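Local coordinates for protein FAD-dependent pyridine nucleotide-disulphide oxidoreductase (Desulfovibrio vulgaris, PDB 3IWA) that probably catalyses FAD-dependent, NAD(P)H-linked oxidation-reduction as a member of the pyridine nucleotide-disulphide oxidoreductase family, at residues A[202-205]-A[206-210]. Numbering follows the deposited sequence.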
loop_
_atom_site.group_PDB
_atom_site.type_symbol
_atom_site.label_atom_id
_atom_site.label_comp_id
_atom_site.label_asym_id
_atom_site.label_seq_id
_atom_site.Cartn_x
_atom_site.Cartn_y
_atom_site.Cartn_z
ATOM N N LYS A 202 20.232 9.281 -7.844
ATOM C CA LYS A 202 21.656 8.889 -7.946
ATOM C C LYS A 202 22.138 8.139 -6.699
ATOM O O LYS A 202 22.714 7.054 -6.792
ATOM C CB LYS A 202 22.520 10.133 -8.188
ATOM C CG LYS A 202 23.878 9.827 -8.809
ATOM C CD LYS A 202 24.601 11.074 -9.325
ATOM C CE LYS A 202 26.122 10.789 -9.485
ATOM N NZ LYS A 202 26.951 12.045 -9.518
ATOM N N SER A 203 21.827 8.678 -5.523
ATOM C CA SER A 203 22.231 8.076 -4.255
ATOM C C SER A 203 21.645 6.663 -4.070
ATOM O O SER A 203 22.350 5.715 -3.670
ATOM C CB SER A 203 21.856 9.006 -3.082
ATOM O OG SER A 203 20.458 9.003 -2.759
ATOM N N LEU A 204 20.365 6.508 -4.400
ATOM C CA LEU A 204 19.740 5.199 -4.303
ATOM C C LEU A 204 20.245 4.216 -5.390
ATOM O O LEU A 204 20.372 3.007 -5.163
ATOM C CB LEU A 204 18.214 5.311 -4.358
ATOM C CG LEU A 204 17.564 3.996 -3.917
ATOM C CD1 LEU A 204 18.034 3.639 -2.474
ATOM C CD2 LEU A 204 16.069 4.092 -3.992
ATOM N N SER A 205 20.511 4.729 -6.574
ATOM C CA SER A 205 20.990 3.864 -7.641
ATOM C C SER A 205 22.256 3.106 -7.267
ATOM O O SER A 205 22.440 1.985 -7.729
ATOM C CB SER A 205 21.212 4.646 -8.905
ATOM O OG SER A 205 22.414 5.338 -8.791
ATOM N N GLN A 206 23.094 3.665 -6.396
ATOM C CA GLN A 206 24.348 2.999 -6.003
ATOM C C GLN A 206 24.081 1.710 -5.264
ATOM O O GLN A 206 24.855 0.748 -5.364
ATOM C CB GLN A 206 25.206 3.851 -5.063
ATOM C CG GLN A 206 25.534 5.266 -5.480
ATOM C CD GLN A 206 26.253 5.372 -6.800
ATOM O OE1 GLN A 206 26.977 4.452 -7.228
ATOM N NE2 GLN A 206 26.061 6.513 -7.465
ATOM N N MET A 207 23.027 1.699 -4.463
ATOM C CA MET A 207 22.634 0.471 -3.808
ATOM C C MET A 207 22.326 -0.585 -4.877
ATOM O O MET A 207 22.746 -1.724 -4.775
ATOM C CB MET A 207 21.416 0.686 -2.879
ATOM C CG MET A 207 21.650 1.503 -1.556
ATOM S SD MET A 207 23.036 0.896 -0.544
ATOM C CE MET A 207 24.453 1.598 -1.342
ATOM N N LEU A 208 21.589 -0.211 -5.908
ATOM C CA LEU A 208 21.238 -1.183 -6.940
ATOM C C LEU A 208 22.505 -1.554 -7.713
ATOM O O LEU A 208 22.705 -2.714 -8.034
ATOM C CB LEU A 208 20.130 -0.671 -7.873
ATOM C CG LEU A 208 18.694 -0.545 -7.360
ATOM C CD1 LEU A 208 18.524 0.640 -6.349
ATOM C CD2 LEU A 208 17.727 -0.368 -8.543
ATOM N N ARG A 209 23.350 -0.571 -7.996
ATOM C CA ARG A 209 24.617 -0.815 -8.692
ATOM C C ARG A 209 25.438 -1.877 -7.969
ATOM O O ARG A 209 25.947 -2.800 -8.620
ATOM C CB ARG A 209 25.442 0.465 -8.866
ATOM C CG ARG A 209 26.639 0.297 -9.796
ATOM C CD ARG A 209 27.402 1.609 -10.023
ATOM N NE ARG A 209 28.609 1.412 -10.853
ATOM C CZ ARG A 209 29.111 2.301 -11.706
ATOM N NH1 ARG A 209 28.577 3.495 -11.894
ATOM N NH2 ARG A 209 30.168 1.973 -12.429
ATOM N N HIS A 210 25.504 -1.790 -6.636
ATOM C CA HIS A 210 26.335 -2.703 -5.845
ATOM C C HIS A 210 25.788 -4.097 -5.913
ATOM O O HIS A 210 26.559 -5.046 -6.019
ATOM C CB HIS A 210 26.431 -2.302 -4.374
ATOM C CG HIS A 210 27.179 -3.294 -3.521
ATOM N ND1 HIS A 210 26.569 -4.036 -2.528
ATOM C CD2 HIS A 210 28.483 -3.674 -3.525
ATOM C CE1 HIS A 210 27.468 -4.808 -1.942
ATOM N NE2 HIS A 210 28.632 -4.622 -2.540
#
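Gln206 lies alongside Lys202, one helical turn back, the two side chains pointing the same way, and its backbone N gives weak hydrogen bonds to Lys202 O (3.4 Å) and Ser203 O (3.5 Å). With chi1 at -52° its CG stands beside its own backbone N, and a second bend at chi2 folds the amide back over the preceding turn, where CG comes 3.6 Å from Lys202 O. That carbonyl already accepts a shorter bond, 2.7 Å from Ser205 OG, which its chi1 of 78° sets between the backbone N and the carbonyl carbon, within reach of Lys202 O and tilted 21° from the carbonyl plane; a small polar residue suits this buried place because its hydroxyl is satisfied by the helix's own backbone. Long, flexible chains with polar ends suit the exposed flank shared by Lys202 and Gln206.

Met207 N forms a weak bond to Leu204 O, and Met207 CG lies 4.3 Å from Leu204 CD1, while the bent, unbranched chain carries the sulfur away from Leu204. Leu208 continues this apolar side: its CD1 meets Leu204 CG at 4.3 Å, and the branched ends of both leucines fill the buried face that rests on Phe405 of strand 399-406, which Met207 also touches. Arg209 N then makes the regular i to i+4 bond, 2.7 Å to Ser205 O. From there the extended arginine chain leads away: NE pairs with Glu213 of the same helix and NH1 reaches Thr221, just past strand 218-220, a span that suits so long a residue.

Such an amphipathic first stretch, apolar on one face and polar on the other, belongs to helix 202-214, which connects parallel strands 185-189 and 218-220 as the crossover of a beta-alpha-beta unit in a Rossmann-type domain, probably the NAD(P)H-binding one of this family.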